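Local coordinates for protein YECBM32 (Yersinia enterocolitica, PDB 2JDA) that binds polygalacturonic acid, the backbone of pectin, as a periplasmic carbohydrate-binding module with a bound calcium ion, at residues A[45-59]-A[102-116]. Residues are numbered along the deposited sequence; the frame is centred on the assembly and turned at random.
Sequences WVQLELDKEQSIENI and KLTFTPVTAKYIKLD. With GOL (glycerol), chain F; SO4 (sulfate ion), chain H.
Beside W45, whose CB touches K114 CG and D116 OD1 on the neighbouring strand, K114 NZ is gripped twice: D116 OD1 takes it on the syn lone pair at 2.7 Å in a salt bridge, and glycerol O1 accepts a second bond from it. K114 reaches this place by bends at chi3 (72°) and chi4. Its CD passes near Q47 OE1, which takes a bond of 2.6 Å from glycerol O3. The glycerol, probably from the crystallisation liquor, lies over one face of the W45 indole. W84 adds a cation-pi contact to K114.

Further along this face, the side chain of E49 runs beside the Y112 ring, with E49 CG 3.6 Å from Y112 CE1. Carboxylate and ring planes are 54° apart. One water joins E49 OE1 to Y112 OH; another joins E49 OE2 to K111 NZ.

The fold is the beta-sandwich of the F5/8 type C family. Both segments turn a corner here, at 51-52 and at 111, and pass between the two sheets side by side, in opposite directions. Strand 45-50 pairs antiparallel with 112-116, and strand 53-59 with 107-110 and 102-105. L50 N to K111 O is nearly straight (176°). K111 and Y112 both face S78 in a classic beta bulge.

Between the sheets, I56 packs on V108, A110 and F105. Its CG2 lies 3.8 Å from F105 CZ, at the ring edge. I59 crosses the same ring at about a right angle, its CD1 3.9 Å from F105 CE2, and also touches I113 CG2. E57 O sits over one face of F105. At the corner, Q54 NE2 donates to D51 OD1, from above the carboxylate plane, and to K52 O at 2.9 Å.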
# COMPACT_ATOMS: atom_id res chain seq x y z
N TRP A 45 -3.21 5.95 7.52
CA TRP A 45 -2.87 6.15 6.11
C TRP A 45 -1.38 6.11 5.97
O TRP A 45 -0.64 6.42 6.88
CB TRP A 45 -3.46 7.45 5.51
CG TRP A 45 -3.12 8.69 6.23
CD1 TRP A 45 -3.82 9.27 7.25
CD2 TRP A 45 -1.89 9.43 6.13
NE1 TRP A 45 -3.12 10.36 7.73
CE2 TRP A 45 -1.94 10.47 7.06
CE3 TRP A 45 -0.77 9.34 5.29
CZ2 TRP A 45 -0.91 11.39 7.22
CZ3 TRP A 45 0.24 10.28 5.43
CH2 TRP A 45 0.17 11.28 6.39
N VAL A 46 -0.93 5.70 4.78
CA VAL A 46 0.47 5.74 4.37
C VAL A 46 0.51 6.30 2.96
O VAL A 46 -0.32 5.92 2.11
CB VAL A 46 1.12 4.35 4.52
CG1 VAL A 46 0.46 3.27 3.66
CG2 VAL A 46 2.62 4.45 4.22
N GLN A 47 1.42 7.24 2.75
CA GLN A 47 1.47 8.02 1.51
C GLN A 47 2.84 7.90 0.88
O GLN A 47 3.85 8.08 1.53
CB GLN A 47 1.13 9.47 1.78
CG GLN A 47 1.21 10.40 0.58
CD GLN A 47 0.83 11.81 0.95
OE1 GLN A 47 -0.30 12.03 1.35
NE2 GLN A 47 1.78 12.76 0.84
N LEU A 48 2.85 7.53 -0.38
CA LEU A 48 4.03 7.27 -1.20
C LEU A 48 4.20 8.42 -2.16
O LEU A 48 3.27 8.72 -2.95
CB LEU A 48 3.88 5.97 -1.96
CG LEU A 48 3.43 4.79 -1.16
CD1 LEU A 48 3.14 3.61 -2.07
CD2 LEU A 48 4.41 4.43 -0.07
N GLU A 49 5.34 9.09 -2.10
CA GLU A 49 5.67 10.15 -3.06
C GLU A 49 6.67 9.59 -4.03
O GLU A 49 7.68 9.02 -3.63
CB GLU A 49 6.27 11.37 -2.35
CG GLU A 49 6.66 12.50 -3.30
CD GLU A 49 7.29 13.69 -2.60
OE1 GLU A 49 7.01 13.90 -1.38
OE2 GLU A 49 8.01 14.46 -3.32
N LEU A 50 6.34 9.71 -5.32
CA LEU A 50 7.22 9.29 -6.41
C LEU A 50 8.17 10.42 -6.78
O LEU A 50 7.93 11.57 -6.45
CB LEU A 50 6.41 8.85 -7.63
CG LEU A 50 5.30 7.82 -7.33
CD1 LEU A 50 4.58 7.45 -8.60
CD2 LEU A 50 5.88 6.59 -6.66
N ASP A 51 9.18 10.08 -7.56
CA ASP A 51 10.17 11.11 -7.96
C ASP A 51 9.56 12.20 -8.84
O ASP A 51 9.94 13.37 -8.80
CB ASP A 51 11.36 10.41 -8.64
CG ASP A 51 10.98 9.72 -9.94
OD1 ASP A 51 10.07 8.83 -9.96
OD2 ASP A 51 11.59 10.00 -11.02
N LYS A 52 8.56 11.82 -9.66
CA LYS A 52 7.83 12.77 -10.47
C LYS A 52 6.43 12.24 -10.79
O LYS A 52 6.17 11.04 -10.64
CB LYS A 52 8.53 12.97 -11.83
CG LYS A 52 8.78 11.70 -12.57
CD LYS A 52 9.46 11.89 -13.95
CE LYS A 52 9.87 10.49 -14.38
NZ LYS A 52 8.78 9.76 -15.11
N GLU A 53 5.58 13.14 -11.26
CA GLU A 53 4.31 12.73 -11.83
C GLU A 53 4.55 11.79 -13.00
O GLU A 53 5.35 12.06 -13.91
CB GLU A 53 3.42 13.88 -12.35
CG GLU A 53 3.00 14.97 -11.43
CD GLU A 53 2.11 15.98 -12.11
OE1 GLU A 53 1.77 16.93 -11.43
OE2 GLU A 53 1.78 15.91 -13.35
N GLN A 54 3.87 10.66 -12.99
CA GLN A 54 4.06 9.66 -14.00
C GLN A 54 2.89 8.68 -14.07
O GLN A 54 2.02 8.68 -13.20
CB GLN A 54 5.34 8.90 -13.75
CG GLN A 54 5.33 8.12 -12.43
CD GLN A 54 6.73 7.67 -12.06
OE1 GLN A 54 7.21 6.66 -12.57
NE2 GLN A 54 7.38 8.43 -11.19
N SER A 55 2.87 7.85 -15.11
CA SER A 55 1.80 6.91 -15.33
C SER A 55 1.93 5.76 -14.37
O SER A 55 3.03 5.24 -14.14
CB SER A 55 1.85 6.41 -16.75
OG SER A 55 1.71 7.53 -17.62
N ILE A 56 0.79 5.41 -13.78
CA ILE A 56 0.68 4.32 -12.79
C ILE A 56 -0.26 3.28 -13.35
O ILE A 56 -1.41 3.61 -13.71
CB ILE A 56 0.08 4.82 -11.46
CG1 ILE A 56 0.65 6.15 -11.01
CG2 ILE A 56 0.11 3.73 -10.43
CD1 ILE A 56 1.99 6.05 -10.69
N GLU A 57 0.20 2.04 -13.42
CA GLU A 57 -0.59 0.95 -13.96
C GLU A 57 -0.79 -0.21 -13.02
O GLU A 57 -1.71 -1.00 -13.23
CB GLU A 57 -0.03 0.45 -15.26
CG GLU A 57 1.29 -0.18 -15.27
CD GLU A 57 1.60 -0.74 -16.64
OE1 GLU A 57 1.66 0.11 -17.58
OE2 GLU A 57 1.71 -2.01 -16.79
N ASN A 58 0.04 -0.33 -11.97
CA ASN A 58 -0.23 -1.39 -10.99
C ASN A 58 0.38 -1.02 -9.64
O ASN A 58 1.23 -0.14 -9.57
CB ASN A 58 0.20 -2.78 -11.45
CG ASN A 58 1.64 -3.05 -11.37
OD1 ASN A 58 2.26 -2.84 -10.34
ND2 ASN A 58 2.21 -3.54 -12.48
N ILE A 59 -0.12 -1.68 -8.60
CA ILE A 59 0.47 -1.60 -7.27
C ILE A 59 0.64 -3.03 -6.77
O ILE A 59 -0.30 -3.81 -6.75
CB ILE A 59 -0.43 -0.79 -6.33
CG1 ILE A 59 -0.54 0.66 -6.78
CG2 ILE A 59 0.07 -0.92 -4.90
CD1 ILE A 59 -1.78 1.44 -6.26
N LYS A 102 -0.86 -8.25 -7.08
CA LYS A 102 -0.61 -7.21 -8.08
C LYS A 102 -1.98 -6.64 -8.44
O LYS A 102 -2.79 -7.28 -9.11
CB LYS A 102 0.05 -7.84 -9.30
CG LYS A 102 0.37 -6.85 -10.39
CD LYS A 102 1.17 -7.47 -11.54
CE LYS A 102 0.33 -8.10 -12.55
NZ LYS A 102 1.16 -8.14 -13.85
N LEU A 103 -2.22 -5.44 -7.97
CA LEU A 103 -3.49 -4.74 -8.18
C LEU A 103 -3.39 -3.94 -9.43
O LEU A 103 -2.43 -3.18 -9.61
CB LEU A 103 -3.79 -3.81 -6.99
CG LEU A 103 -3.68 -4.43 -5.59
CD1 LEU A 103 -3.98 -3.37 -4.57
CD2 LEU A 103 -4.54 -5.66 -5.44
N THR A 104 -4.42 -4.04 -10.28
CA THR A 104 -4.43 -3.30 -11.56
C THR A 104 -5.71 -2.48 -11.69
O THR A 104 -6.68 -2.73 -11.01
CB THR A 104 -4.27 -4.24 -12.76
OG1 THR A 104 -5.36 -5.16 -12.81
CG2 THR A 104 -3.01 -5.06 -12.66
N PHE A 105 -5.68 -1.53 -12.62
CA PHE A 105 -6.70 -0.51 -12.70
C PHE A 105 -6.40 0.29 -13.97
O PHE A 105 -5.31 0.23 -14.55
CB PHE A 105 -6.68 0.42 -11.48
CG PHE A 105 -5.29 0.72 -10.99
CD1 PHE A 105 -4.52 1.69 -11.59
CD2 PHE A 105 -4.73 -0.01 -9.96
CE1 PHE A 105 -3.22 1.95 -11.13
CE2 PHE A 105 -3.47 0.20 -9.53
CZ PHE A 105 -2.69 1.19 -10.12
N THR A 106 -7.40 1.02 -14.42
CA THR A 106 -7.21 1.97 -15.53
C THR A 106 -6.01 2.87 -15.18
O THR A 106 -6.02 3.50 -14.10
CB THR A 106 -8.44 2.85 -15.66
OG1 THR A 106 -9.53 2.07 -16.19
CG2 THR A 106 -8.20 3.95 -16.66
N PRO A 107 -5.01 2.96 -16.04
CA PRO A 107 -3.86 3.80 -15.70
C PRO A 107 -4.21 5.23 -15.47
O PRO A 107 -5.03 5.82 -16.13
CB PRO A 107 -2.92 3.61 -16.88
CG PRO A 107 -3.30 2.25 -17.41
CD PRO A 107 -4.74 2.13 -17.23
N VAL A 108 -3.50 5.81 -14.49
CA VAL A 108 -3.63 7.20 -14.09
C VAL A 108 -2.26 7.85 -14.06
O VAL A 108 -1.25 7.18 -14.09
CB VAL A 108 -4.30 7.34 -12.69
CG1 VAL A 108 -5.66 6.65 -12.67
CG2 VAL A 108 -3.42 6.80 -11.59
N THR A 109 -2.25 9.18 -14.01
CA THR A 109 -1.06 9.95 -13.76
C THR A 109 -1.08 10.40 -12.31
O THR A 109 -2.08 10.94 -11.82
CB THR A 109 -1.04 11.15 -14.69
OG1 THR A 109 -0.82 10.66 -16.03
CG2 THR A 109 0.10 12.10 -14.35
N ALA A 110 0.03 10.19 -11.61
CA ALA A 110 0.10 10.59 -10.20
C ALA A 110 1.55 10.84 -9.79
O ALA A 110 2.47 10.23 -10.34
CB ALA A 110 -0.52 9.54 -9.29
N LYS A 111 1.71 11.73 -8.79
CA LYS A 111 2.97 11.85 -8.03
C LYS A 111 2.85 11.20 -6.66
O LYS A 111 3.84 10.84 -6.09
CB LYS A 111 3.38 13.31 -7.89
CG LYS A 111 4.69 13.53 -7.21
CD LYS A 111 5.08 14.99 -7.36
CE LYS A 111 6.27 15.36 -6.54
NZ LYS A 111 6.54 16.82 -6.70
N TYR A 112 1.64 11.06 -6.14
CA TYR A 112 1.40 10.53 -4.81
C TYR A 112 0.35 9.42 -4.87
O TYR A 112 -0.69 9.54 -5.56
CB TYR A 112 0.88 11.57 -3.83
CG TYR A 112 1.76 12.79 -3.70
CD1 TYR A 112 2.73 12.89 -2.71
CD2 TYR A 112 1.59 13.89 -4.52
CE1 TYR A 112 3.51 14.03 -2.60
CE2 TYR A 112 2.36 15.02 -4.39
CZ TYR A 112 3.32 15.08 -3.42
OH TYR A 112 4.12 16.23 -3.29
N ILE A 113 0.62 8.37 -4.10
CA ILE A 113 -0.34 7.29 -3.88
C ILE A 113 -0.55 7.21 -2.39
O ILE A 113 0.40 7.07 -1.65
CB ILE A 113 0.17 5.94 -4.47
CG1 ILE A 113 0.36 6.03 -6.01
CG2 ILE A 113 -0.76 4.78 -4.05
CD1 ILE A 113 -0.95 6.03 -6.76
N LYS A 114 -1.80 7.20 -1.96
CA LYS A 114 -2.11 7.11 -0.53
C LYS A 114 -3.02 5.95 -0.28
O LYS A 114 -4.04 5.81 -0.95
CB LYS A 114 -2.71 8.41 -0.02
CG LYS A 114 -3.01 8.40 1.51
CD LYS A 114 -3.39 9.81 1.99
CE LYS A 114 -4.74 10.33 1.57
NZ LYS A 114 -5.83 10.10 2.59
N LEU A 115 -2.69 5.10 0.69
CA LEU A 115 -3.57 4.05 1.16
C LEU A 115 -4.15 4.49 2.49
O LEU A 115 -3.41 4.82 3.41
CB LEU A 115 -2.85 2.72 1.35
CG LEU A 115 -2.62 1.90 0.09
CD1 LEU A 115 -1.65 2.57 -0.80
CD2 LEU A 115 -2.10 0.53 0.45
N ASP A 116 -5.48 4.53 2.57
CA ASP A 116 -6.18 4.73 3.83
C ASP A 116 -6.53 3.31 4.29
O ASP A 116 -7.11 2.52 3.53
CB ASP A 116 -7.45 5.55 3.66
CG ASP A 116 -7.20 6.98 3.20
OD1 ASP A 116 -6.02 7.49 3.23
OD2 ASP A 116 -8.16 7.67 2.75
C1 GOL F . -4.08 12.36 5.01
O1 GOL F . -5.26 12.35 4.27
C2 GOL F . -3.05 13.42 4.61
O2 GOL F . -3.49 14.70 4.25
C3 GOL F . -2.18 12.85 3.56
O3 GOL F . -1.03 13.67 3.28
S SO4 H . -1.74 -11.28 -15.95
O1 SO4 H . -2.44 -11.94 -14.88
O2 SO4 H . -1.29 -9.95 -15.49
O3 SO4 H . -0.52 -12.07 -16.21
O4 SO4 H . -2.61 -11.05 -16.99
O HOH W 1 6.07 16.20 -1.29
O HOH W 2 7.77 17.16 -3.77
O HOH W 3 1.82 10.36 -16.80
O HOH W 4 -3.30 -1.39 -15.35